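Local coordinates for protein Alpha/beta hydrolase (Legionella pneumophila subsp. pneumophila str. Philadelphia 1, PDB 4EZI) that is of unknown function but has the alpha/beta hydrolase fold and may act as a lipase on triacylglycerols, at residues A[8-19]-A[37-48]; A[64-75]-A[108-116]. One frame throughout, in Å; residues are numbered along the deposited sequence.

In the fold
Both contacts belong to one mixed sheet. Interaction 1 lies in its antiparallel part and interaction 2 where antiparallel strands give way to parallel ones. Interaction 1 pairs one of the two outermost strands, 8-17, with strand 41-51. Interaction 2 joins strand 57-67 to strand 112-116, and the start of strand 74-80 to Met112. Strands 41-51 and 57-67 are neighbours, so the two contacts meet directly. Val64 N lies 2.9 Å from Tyr44 O, and Met66 N lies 2.9 Å from Gln42 O; both are probable hydrogen bonds. The contact centres are about 10 Å apart. Farther on, parallel strand 162-168 leads to Ser169, the probable nucleophile of a Ser-His-Asp triad with His351 and Asp318.

Interaction 1: A[8-19]-A[37-48]; sequences LVNYIALGEFSR and VHYDLQLYKINY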
loop_
_atom_site.group_PDB
_atom_site.type_symbol
_atom_site.label_atom_id
_atom_site.label_comp_id
_atom_site.label_asym_id
_atom_site.label_seq_id
_atom_site.Cartn_x
_atom_site.Cartn_y
_atom_site.Cartn_z
ATOM N N LEU A 8 -12.351 7.748 -15.150
ATOM C CA LEU A 8 -12.494 6.405 -15.709
ATOM C C LEU A 8 -12.384 6.404 -17.218
ATOM O O LEU A 8 -13.137 7.119 -17.895
ATOM C CB LEU A 8 -13.839 5.813 -15.276
ATOM C CG LEU A 8 -14.148 4.375 -15.675
ATOM C CD1 LEU A 8 -13.246 3.383 -14.923
ATOM C CD2 LEU A 8 -15.613 4.080 -15.328
ATOM N N VAL A 9 -11.452 5.632 -17.757
ATOM C CA VAL A 9 -11.140 5.500 -19.193
ATOM C C VAL A 9 -11.756 4.233 -19.824
ATOM O O VAL A 9 -12.224 4.234 -20.947
ATOM C CB VAL A 9 -9.587 5.470 -19.410
ATOM C CG1 VAL A 9 -9.236 5.221 -20.889
ATOM C CG2 VAL A 9 -8.958 6.751 -18.888
ATOM N N ASN A 10 -11.642 3.122 -19.144
ATOM C CA ASN A 10 -12.315 1.959 -19.641
ATOM C C ASN A 10 -12.242 0.894 -18.626
ATOM O O ASN A 10 -11.531 1.025 -17.632
ATOM C CB ASN A 10 -11.768 1.476 -20.992
ATOM C CG ASN A 10 -10.277 1.366 -21.019
ATOM O OD1 ASN A 10 -9.678 0.731 -20.159
ATOM N ND2 ASN A 10 -9.662 1.965 -22.037
ATOM N N TYR A 11 -13.012 -0.144 -18.867
ATOM C CA TYR A 11 -13.092 -1.237 -17.956
ATOM C C TYR A 11 -13.450 -2.514 -18.631
ATOM O O TYR A 11 -13.967 -2.529 -19.766
ATOM C CB TYR A 11 -14.072 -0.970 -16.813
ATOM C CG TYR A 11 -15.564 -0.960 -17.139
ATOM C CD1 TYR A 11 -16.197 0.212 -17.516
ATOM C CD2 TYR A 11 -16.335 -2.106 -17.025
ATOM C CE1 TYR A 11 -17.545 0.247 -17.789
ATOM C CE2 TYR A 11 -17.719 -2.074 -17.282
ATOM C CZ TYR A 11 -18.310 -0.890 -17.673
ATOM O OH TYR A 11 -19.661 -0.815 -17.939
ATOM N N ILE A 12 -13.167 -3.594 -17.912
ATOM C CA ILE A 12 -13.375 -4.965 -18.418
ATOM C C ILE A 12 -13.961 -5.772 -17.243
ATOM O O ILE A 12 -13.406 -5.759 -16.148
ATOM C CB ILE A 12 -11.997 -5.596 -18.847
ATOM C CG1 ILE A 12 -11.318 -4.775 -19.949
ATOM C CG2 ILE A 12 -12.150 -7.043 -19.278
ATOM C CD1 ILE A 12 -12.145 -4.584 -21.183
ATOM N N ALA A 13 -15.059 -6.482 -17.476
ATOM C CA ALA A 13 -15.603 -7.413 -16.506
ATOM C C ALA A 13 -14.736 -8.670 -16.460
ATOM O O ALA A 13 -14.390 -9.235 -17.502
ATOM C CB ALA A 13 -17.032 -7.778 -16.887
ATOM N N LEU A 14 -14.382 -9.097 -15.248
ATOM C CA LEU A 14 -13.517 -10.249 -15.029
ATOM C C LEU A 14 -14.247 -11.446 -14.445
ATOM O O LEU A 14 -13.612 -12.395 -13.993
ATOM C CB LEU A 14 -12.357 -9.905 -14.089
ATOM C CG LEU A 14 -11.354 -8.882 -14.563
ATOM C CD1 LEU A 14 -10.275 -8.696 -13.479
ATOM C CD2 LEU A 14 -10.712 -9.248 -15.859
ATOM N N GLY A 15 -15.559 -11.423 -14.444
ATOM C CA GLY A 15 -16.314 -12.523 -13.901
ATOM C C GLY A 15 -16.535 -12.342 -12.413
ATOM O O GLY A 15 -16.301 -11.273 -11.835
ATOM N N GLU A 16 -17.016 -13.412 -11.795
ATOM C CA GLU A 16 -17.353 -13.395 -10.390
ATOM C C GLU A 16 -16.269 -13.989 -9.493
ATOM O O GLU A 16 -15.330 -14.664 -9.966
ATOM C CB GLU A 16 -18.681 -14.075 -10.159
ATOM C CG GLU A 16 -19.797 -13.322 -10.898
ATOM C CD GLU A 16 -21.183 -13.787 -10.515
ATOM O OE1 GLU A 16 -21.318 -14.809 -9.775
ATOM O OE2 GLU A 16 -22.159 -13.146 -10.982
ATOM N N PHE A 17 -16.397 -13.673 -8.212
ATOM C CA PHE A 17 -15.576 -14.237 -7.173
ATOM C C PHE A 17 -16.533 -14.719 -6.086
ATOM O O PHE A 17 -17.116 -13.927 -5.339
ATOM C CB PHE A 17 -14.603 -13.185 -6.636
ATOM C CG PHE A 17 -13.584 -13.731 -5.685
ATOM C CD1 PHE A 17 -12.547 -14.530 -6.134
ATOM C CD2 PHE A 17 -13.670 -13.453 -4.326
ATOM C CE1 PHE A 17 -11.621 -15.042 -5.239
ATOM C CE2 PHE A 17 -12.752 -13.973 -3.443
ATOM C CZ PHE A 17 -11.727 -14.763 -3.907
ATOM N N SER A 18 -16.728 -16.032 -6.042
ATOM C CA SER A 18 -17.785 -16.626 -5.253
ATOM C C SER A 18 -17.463 -16.740 -3.771
ATOM O O SER A 18 -16.317 -16.764 -3.353
ATOM C CB SER A 18 -18.112 -18.021 -5.788
ATOM O OG SER A 18 -17.112 -18.928 -5.366
ATOM N N ARG A 19 -18.528 -16.871 -2.990
ATOM C CA ARG A 19 -18.468 -17.185 -1.558
ATOM C C ARG A 19 -17.587 -18.376 -1.292
ATOM O O ARG A 19 -16.816 -18.421 -0.350
ATOM C CB ARG A 19 -19.876 -17.541 -1.052
ATOM C CG ARG A 19 -20.847 -16.366 -1.043
ATOM C CD ARG A 19 -22.273 -16.804 -0.887
ATOM N NE ARG A 19 -22.521 -17.112 0.512
ATOM C CZ ARG A 19 -23.581 -16.679 1.182
ATOM N NH1 ARG A 19 -24.492 -15.945 0.557
ATOM N NH2 ARG A 19 -23.735 -16.992 2.462
ATOM N N VAL A 37 -18.512 -15.584 5.499
ATOM C CA VAL A 37 -18.746 -15.090 4.138
ATOM C C VAL A 37 -20.246 -14.940 3.897
ATOM O O VAL A 37 -21.035 -15.828 4.234
ATOM C CB VAL A 37 -18.096 -15.994 3.041
ATOM C CG1 VAL A 37 -16.613 -16.208 3.339
ATOM C CG2 VAL A 37 -18.793 -17.337 2.902
ATOM N N HIS A 38 -20.634 -13.807 3.317
ATOM C CA HIS A 38 -22.036 -13.464 3.065
ATOM C C HIS A 38 -22.370 -13.171 1.603
ATOM O O HIS A 38 -23.549 -13.160 1.268
ATOM C CB HIS A 38 -22.445 -12.233 3.898
ATOM C CG HIS A 38 -22.218 -12.378 5.364
ATOM N ND1 HIS A 38 -23.066 -13.108 6.176
ATOM C CD2 HIS A 38 -21.258 -11.867 6.175
ATOM C CE1 HIS A 38 -22.627 -13.039 7.421
ATOM N NE2 HIS A 38 -21.537 -12.290 7.446
ATOM N N TYR A 39 -21.361 -12.922 0.751
ATOM C CA TYR A 39 -21.577 -12.415 -0.615
ATOM C C TYR A 39 -20.714 -13.081 -1.642
ATOM O O TYR A 39 -19.618 -13.546 -1.316
ATOM C CB TYR A 39 -21.239 -10.919 -0.665
ATOM C CG TYR A 39 -22.133 -10.109 0.229
ATOM C CD1 TYR A 39 -23.453 -9.909 -0.119
ATOM C CD2 TYR A 39 -21.675 -9.565 1.411
ATOM C CE1 TYR A 39 -24.287 -9.189 0.691
ATOM C CE2 TYR A 39 -22.508 -8.827 2.245
ATOM C CZ TYR A 39 -23.813 -8.630 1.868
ATOM O OH TYR A 39 -24.654 -7.914 2.699
ATOM N N ASP A 40 -21.242 -13.116 -2.869
ATOM C CA ASP A 40 -20.433 -13.280 -4.070
ATOM C C ASP A 40 -20.082 -11.872 -4.584
ATOM O O ASP A 40 -20.847 -10.930 -4.362
ATOM C CB ASP A 40 -21.212 -14.065 -5.140
ATOM C CG ASP A 40 -21.789 -15.341 -4.616
ATOM O OD1 ASP A 40 -21.030 -16.169 -4.132
ATOM O OD2 ASP A 40 -23.032 -15.529 -4.691
ATOM N N LEU A 41 -18.955 -11.731 -5.286
ATOM C CA LEU A 41 -18.560 -10.424 -5.854
ATOM C C LEU A 41 -18.545 -10.473 -7.370
ATOM O O LEU A 41 -18.214 -11.512 -7.956
ATOM C CB LEU A 41 -17.155 -9.998 -5.389
ATOM C CG LEU A 41 -16.806 -10.213 -3.923
ATOM C CD1 LEU A 41 -15.366 -9.792 -3.652
ATOM C CD2 LEU A 41 -17.794 -9.445 -3.030
ATOM N N GLN A 42 -18.851 -9.339 -8.009
ATOM C CA GLN A 42 -18.547 -9.104 -9.419
ATOM C C GLN A 42 -17.261 -8.271 -9.491
ATOM O O GLN A 42 -17.116 -7.264 -8.781
ATOM C CB GLN A 42 -19.690 -8.364 -10.102
ATOM C CG GLN A 42 -19.388 -7.875 -11.550
ATOM C CD GLN A 42 -19.220 -8.968 -12.586
ATOM O OE1 GLN A 42 -20.092 -9.814 -12.736
ATOM N NE2 GLN A 42 -18.101 -8.932 -13.341
ATOM N N LEU A 43 -16.346 -8.689 -10.364
ATOM C CA LEU A 43 -15.051 -8.058 -10.512
ATOM C C LEU A 43 -14.930 -7.293 -11.822
ATOM O O LEU A 43 -15.371 -7.782 -12.868
ATOM C CB LEU A 43 -13.945 -9.130 -10.500
ATOM C CG LEU A 43 -13.873 -10.107 -9.349
ATOM C CD1 LEU A 43 -12.637 -11.011 -9.477
ATOM C CD2 LEU A 43 -13.803 -9.378 -8.079
ATOM N N TYR A 44 -14.245 -6.147 -11.742
ATOM C CA TYR A 44 -13.900 -5.329 -12.893
ATOM C C TYR A 44 -12.455 -4.898 -12.780
ATOM O O TYR A 44 -12.002 -4.490 -11.698
ATOM C CB TYR A 44 -14.758 -4.073 -12.951
ATOM C CG TYR A 44 -16.211 -4.346 -13.265
ATOM C CD1 TYR A 44 -16.628 -4.530 -14.572
ATOM C CD2 TYR A 44 -17.155 -4.414 -12.261
ATOM C CE1 TYR A 44 -17.959 -4.769 -14.884
ATOM C CE2 TYR A 44 -18.502 -4.689 -12.564
ATOM C CZ TYR A 44 -18.873 -4.878 -13.879
ATOM O OH TYR A 44 -20.197 -5.131 -14.180
ATOM N N LYS A 45 -11.732 -4.950 -13.897
ATOM C CA LYS A 45 -10.452 -4.248 -14.017
ATOM C C LYS A 45 -10.715 -2.923 -14.708
ATOM O O LYS A 45 -11.379 -2.894 -15.766
ATOM C CB LYS A 45 -9.438 -5.085 -14.827
ATOM C CG LYS A 45 -8.172 -4.325 -15.207
ATOM C CD LYS A 45 -7.061 -5.273 -15.704
ATOM C CE LYS A 45 -7.288 -5.777 -17.067
ATOM N NZ LYS A 45 -7.123 -4.643 -17.945
ATOM N N ILE A 46 -10.225 -1.839 -14.110
ATOM C CA ILE A 46 -10.434 -0.526 -14.674
ATOM C C ILE A 46 -9.108 0.134 -15.028
ATOM O O ILE A 46 -8.068 -0.167 -14.459
ATOM C CB ILE A 46 -11.281 0.393 -13.741
ATOM C CG1 ILE A 46 -10.503 0.896 -12.508
ATOM C CG2 ILE A 46 -12.569 -0.300 -13.284
ATOM C CD1 ILE A 46 -11.331 1.911 -11.661
ATOM N N ASN A 47 -9.206 1.073 -15.962
ATOM C CA ASN A 47 -8.135 1.980 -16.306
ATOM C C ASN A 47 -8.609 3.404 -16.092
ATOM O O ASN A 47 -9.783 3.727 -16.385
ATOM C CB ASN A 47 -7.673 1.761 -17.737
ATOM C CG ASN A 47 -7.365 0.320 -18.020
ATOM O OD1 ASN A 47 -8.225 -0.440 -18.478
ATOM N ND2 ASN A 47 -6.130 -0.078 -17.747
ATOM N N TYR A 48 -7.727 4.251 -15.582
ATOM C CA TYR A 48 -8.114 5.587 -15.170
ATOM C C TYR A 48 -6.970 6.572 -15.354
ATOM O O TYR A 48 -5.785 6.218 -15.365
ATOM C CB TYR A 48 -8.611 5.570 -13.715
ATOM C CG TYR A 48 -7.530 5.264 -12.703
ATOM C CD1 TYR A 48 -7.145 3.950 -12.428
ATOM C CD2 TYR A 48 -6.852 6.296 -12.040
ATOM C CE1 TYR A 48 -6.164 3.673 -11.509
ATOM C CE2 TYR A 48 -5.852 6.019 -11.129
ATOM C CZ TYR A 48 -5.527 4.710 -10.833
ATOM O OH TYR A 48 -4.532 4.411 -9.924
#
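Ala13 CB touches the ring of Tyr44, 3.7 Å from Tyr44 CE1. In the modelled conformer of Tyr11, Tyr11 and Tyr44 lie side by side and point the same way, but their ring planes are turned by 80°. Tyr11 CD2 then comes within 3.5 Å of Tyr44 CD1. On the same face Leu8 crosses Ile46 at about a right angle, with Leu8 CD1 3.8 Å from Ile46 CB. On the other face Phe17 and Leu41 run side by side, and both side chains touch Leu102 of helix 99-108.

Backbone bonds hold these side chains in register. Ile12 and Lys45 form a hydrogen-bonded pair, and Lys45 NZ turns out to a salt bridge with Asp123. Phe17 and Leu41 form another such pair. Leu43 O is gripped twice. Leu14 N reaches it at 2.9 Å, and Gln42 NE2 comes from the opposite face of the carbonyl plane. The bend at chi2 (68°) folds the Gln42 amide back to this oxygen.

Past the strand end, Asp40 OD1 accepts a nearly straight bond of 2.8 Å from Arg19 N, at the start of helix 19-27.

At the other end Val9 N and, weakly, Asn10 N both bond to Asn47 O. This is a classic beta bulge in an antiparallel edge pair, at the antiparallel end of an alpha/beta hydrolase sheet.

Interaction 2: A[64-75]-A[108-116]; sequences VAMPIHPVGQVG and SAGYMTVMP
Thr113 O takes the N-H of Ala65 at 2.9 Å, and Val64 CA adds a CA-H...O contact to the same oxygen. Thr113 N returns a bond to Ala65 O, so Ala65 and Thr113 form an antiparallel hydrogen-bonded pair. Each donor lies in the plane of the carbonyl it meets. This is the step in the alpha/beta hydrolase sheet where antiparallel strands give way to parallel ones. Strand 112-116 has strand 57-67 on one flank and strand 74-80 on the other. With strand 74-80 and helix 99-108 it forms a beta-alpha-beta unit.

The bond to strand 74-80 is made by Met112 N, which meets Gly75 O at 2.9 Å. The same oxygen is 3.4 Å from Tyr111 CA. Val74 packs beside this bond, with its CG1 3.9 Å from Met112 CB.

Met112, a selenomethionine, carries most of the side-chain packing. Its CG is anti to the backbone N (chi1 179°), and this carries the chain along that of Met66, another selenomethionine. The two point the same way, with Met66 CE 4.0 Å from Met112 SE. Val64 CG1 meets Met112 CG at 4.1 Å. Outside the contact, Leu151 of helix 134-154 touches Met66.

Gly110 leaves helix 99-108 with positive phi (80°). Pro67 CG rests against the carbonyl oxygens of Gly110 and Tyr111, and its CD against that of Tyr111. Tyr111 stacks on Tyr164, and its OH bonds to Glu370. Its carbonyl oxygen also receives the hydroxyl of Thr113, with OG1 lying 3.1 Å from Tyr111 O, well above the carbonyl plane.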
loop_
_atom_site.group_PDB
_atom_site.type_symbol
_atom_site.label_atom_id
_atom_site.label_comp_id
_atom_site.label_asym_id
_atom_site.label_seq_id
_atom_site.Cartn_x
_atom_site.Cartn_y
_atom_site.Cartn_z
ATOM N N VAL A 64 -11.808 -3.377 -9.066
ATOM C CA VAL A 64 -12.990 -3.046 -8.280
ATOM C C VAL A 64 -13.834 -4.311 -8.118
ATOM O O VAL A 64 -14.117 -5.012 -9.089
ATOM C CB VAL A 64 -13.854 -1.950 -8.938
ATOM C CG1 VAL A 64 -15.058 -1.625 -8.066
ATOM C CG2 VAL A 64 -13.014 -0.718 -9.217
ATOM N N ALA A 65 -14.236 -4.618 -6.893
ATOM C CA ALA A 65 -15.040 -5.792 -6.573
ATOM C C ALA A 65 -16.296 -5.360 -5.841
ATOM O O ALA A 65 -16.217 -4.680 -4.825
ATOM C CB ALA A 65 -14.245 -6.762 -5.720
HETATM N N MSE A 66 -17.452 -5.734 -6.394
HETATM C CA MSE A 66 -18.762 -5.285 -5.929
HETATM C C MSE A 66 -19.568 -6.474 -5.396
HETATM O O MSE A 66 -19.947 -7.356 -6.179
HETATM C CB MSE A 66 -19.551 -4.625 -7.076
HETATM C CG MSE A 66 -18.945 -3.322 -7.536
HETATM SE SE MSE A 66 -19.795 -2.664 -9.166
HETATM C CE MSE A 66 -18.811 -1.005 -9.416
ATOM N N PRO A 67 -19.885 -6.475 -4.091
ATOM C CA PRO A 67 -20.835 -7.474 -3.576
ATOM C C PRO A 67 -22.145 -7.468 -4.362
ATOM O O PRO A 67 -22.729 -6.418 -4.620
ATOM C CB PRO A 67 -21.052 -7.029 -2.130
ATOM C CG PRO A 67 -19.791 -6.328 -1.742
ATOM C CD PRO A 67 -19.329 -5.645 -3.005
ATOM N N ILE A 68 -22.578 -8.661 -4.735
ATOM C CA ILE A 68 -23.812 -8.846 -5.484
ATOM C C ILE A 68 -24.943 -9.059 -4.412
ATOM O O ILE A 68 -24.792 -9.793 -3.450
ATOM C CB ILE A 68 -23.704 -10.062 -6.449
ATOM C CG1 ILE A 68 -22.521 -9.898 -7.425
ATOM C CG2 ILE A 68 -25.026 -10.289 -7.205
ATOM C CD1 ILE A 68 -22.096 -11.236 -8.095
ATOM N N HIS A 69 -26.048 -8.389 -4.585
ATOM C CA HIS A 69 -27.159 -8.468 -3.650
ATOM C C HIS A 69 -26.833 -8.019 -2.226
ATOM O O HIS A 69 -27.061 -8.761 -1.261
ATOM C CB HIS A 69 -27.755 -9.877 -3.588
ATOM C CG HIS A 69 -28.252 -10.381 -4.902
ATOM N ND1 HIS A 69 -28.190 -11.711 -5.258
ATOM C CD2 HIS A 69 -28.803 -9.733 -5.953
ATOM C CE1 HIS A 69 -28.688 -11.862 -6.474
ATOM N NE2 HIS A 69 -29.065 -10.676 -6.919
ATOM N N PRO A 70 -26.337 -6.787 -2.080
ATOM C CA PRO A 70 -26.044 -6.308 -0.743
ATOM C C PRO A 70 -27.310 -6.239 0.134
ATOM O O PRO A 70 -28.377 -5.876 -0.355
ATOM C CB PRO A 70 -25.446 -4.935 -0.992
ATOM C CG PRO A 70 -25.903 -4.542 -2.331
ATOM C CD PRO A 70 -26.040 -5.774 -3.108
ATOM N N VAL A 71 -27.161 -6.597 1.402
ATOM C CA VAL A 71 -28.281 -6.566 2.380
ATOM C C VAL A 71 -28.400 -5.168 3.007
ATOM O O VAL A 71 -29.487 -4.678 3.339
ATOM C CB VAL A 71 -28.069 -7.726 3.418
ATOM C CG1 VAL A 71 -29.088 -7.700 4.552
ATOM C CG2 VAL A 71 -28.110 -9.078 2.669
ATOM N N GLY A 72 -27.263 -4.510 3.147
ATOM C CA GLY A 72 -27.222 -3.138 3.629
ATOM C C GLY A 72 -26.689 -2.206 2.555
ATOM O O GLY A 72 -26.375 -2.617 1.413
ATOM N N GLN A 73 -26.564 -0.937 2.903
ATOM C CA GLN A 73 -25.971 0.024 1.971
ATOM C C GLN A 73 -24.463 -0.191 1.994
ATOM O O GLN A 73 -23.891 -0.431 3.045
ATOM C CB GLN A 73 -26.325 1.477 2.316
ATOM C CG GLN A 73 -26.256 2.415 1.078
ATOM C CD GLN A 73 -26.915 3.775 1.303
ATOM O OE1 GLN A 73 -26.666 4.430 2.307
ATOM N NE2 GLN A 73 -27.736 4.210 0.348
ATOM N N VAL A 74 -23.840 -0.137 0.822
ATOM C CA VAL A 74 -22.473 -0.609 0.620
ATOM C C VAL A 74 -21.461 0.501 0.805
ATOM O O VAL A 74 -21.451 1.490 0.088
ATOM C CB VAL A 74 -22.328 -1.245 -0.788
ATOM C CG1 VAL A 74 -20.914 -1.730 -1.022
ATOM C CG2 VAL A 74 -23.315 -2.388 -0.966
ATOM N N GLY A 75 -20.581 0.311 1.774
ATOM C CA GLY A 75 -19.428 1.192 1.982
ATOM C C GLY A 75 -18.299 0.818 1.040
ATOM O O GLY A 75 -18.281 -0.283 0.474
ATOM N N SER A 108 -16.845 -11.227 2.889
ATOM C CA SER A 108 -17.228 -11.216 4.294
ATOM C C SER A 108 -17.758 -9.848 4.716
ATOM O O SER A 108 -18.940 -9.728 5.077
ATOM C CB SER A 108 -16.071 -11.664 5.206
ATOM O OG SER A 108 -16.461 -11.580 6.557
ATOM N N ALA A 109 -16.916 -8.811 4.676
ATOM C CA ALA A 109 -17.337 -7.532 5.268
ATOM C C ALA A 109 -18.418 -6.831 4.464
ATOM O O ALA A 109 -19.121 -5.987 5.001
ATOM C CB ALA A 109 -16.117 -6.604 5.484
ATOM N N GLY A 110 -18.554 -7.168 3.188
ATOM C CA GLY A 110 -19.580 -6.586 2.332
ATOM C C GLY A 110 -19.286 -5.208 1.760
ATOM O O GLY A 110 -20.200 -4.511 1.358
ATOM N N TYR A 111 -18.009 -4.841 1.679
ATOM C CA TYR A 111 -17.621 -3.558 1.142
ATOM C C TYR A 111 -17.288 -3.674 -0.333
ATOM O O TYR A 111 -16.763 -4.695 -0.801
ATOM C CB TYR A 111 -16.396 -2.998 1.885
ATOM C CG TYR A 111 -16.534 -2.872 3.401
ATOM C CD1 TYR A 111 -17.747 -2.574 4.004
ATOM C CD2 TYR A 111 -15.437 -3.045 4.216
ATOM C CE1 TYR A 111 -17.851 -2.441 5.385
ATOM C CE2 TYR A 111 -15.521 -2.923 5.574
ATOM C CZ TYR A 111 -16.733 -2.632 6.170
ATOM O OH TYR A 111 -16.800 -2.505 7.545
HETATM N N MSE A 112 -17.587 -2.614 -1.080
HETATM C CA MSE A 112 -17.036 -2.447 -2.408
HETATM C C MSE A 112 -15.544 -2.223 -2.275
HETATM O O MSE A 112 -15.133 -1.255 -1.635
HETATM C CB MSE A 112 -17.721 -1.304 -3.146
HETATM C CG MSE A 112 -17.118 -1.100 -4.552
HETATM SE SE MSE A 112 -18.098 0.187 -5.614
HETATM C CE MSE A 112 -16.784 1.548 -5.759
ATOM N N THR A 113 -14.746 -3.151 -2.802
ATOM C CA THR A 113 -13.321 -3.226 -2.534
ATOM C C THR A 113 -12.583 -2.683 -3.754
ATOM O O THR A 113 -12.744 -3.178 -4.879
ATOM C CB THR A 113 -12.939 -4.675 -2.144
ATOM O OG1 THR A 113 -13.715 -5.064 -1.001
ATOM C CG2 THR A 113 -11.471 -4.808 -1.837
ATOM N N VAL A 114 -11.795 -1.631 -3.537
ATOM C CA VAL A 114 -11.139 -0.848 -4.580
ATOM C C VAL A 114 -9.644 -0.964 -4.342
ATOM O O VAL A 114 -9.176 -0.638 -3.270
ATOM C CB VAL A 114 -11.599 0.616 -4.508
ATOM C CG1 VAL A 114 -10.871 1.482 -5.485
ATOM C CG2 VAL A 114 -13.131 0.697 -4.727
HETATM N N MSE A 115 -8.898 -1.441 -5.346
HETATM C CA MSE A 115 -7.503 -1.812 -5.169
HETATM C C MSE A 115 -6.667 -1.278 -6.324
HETATM O O MSE A 115 -6.660 -1.864 -7.412
HETATM C CB MSE A 115 -7.366 -3.335 -5.074
HETATM C CG MSE A 115 -8.254 -3.946 -4.024
HETATM SE SE MSE A 115 -8.007 -5.859 -3.852
HETATM C CE MSE A 115 -6.301 -5.837 -3.006
ATOM N N PRO A 116 -5.936 -0.181 -6.110
ATOM C CA PRO A 116 -5.075 0.320 -7.189
ATOM C C PRO A 116 -3.893 -0.623 -7.441
ATOM O O PRO A 116 -3.360 -1.205 -6.496
ATOM C CB PRO A 116 -4.566 1.657 -6.663
ATOM C CG PRO A 116 -4.634 1.514 -5.160
ATOM C CD PRO A 116 -5.867 0.685 -4.912
#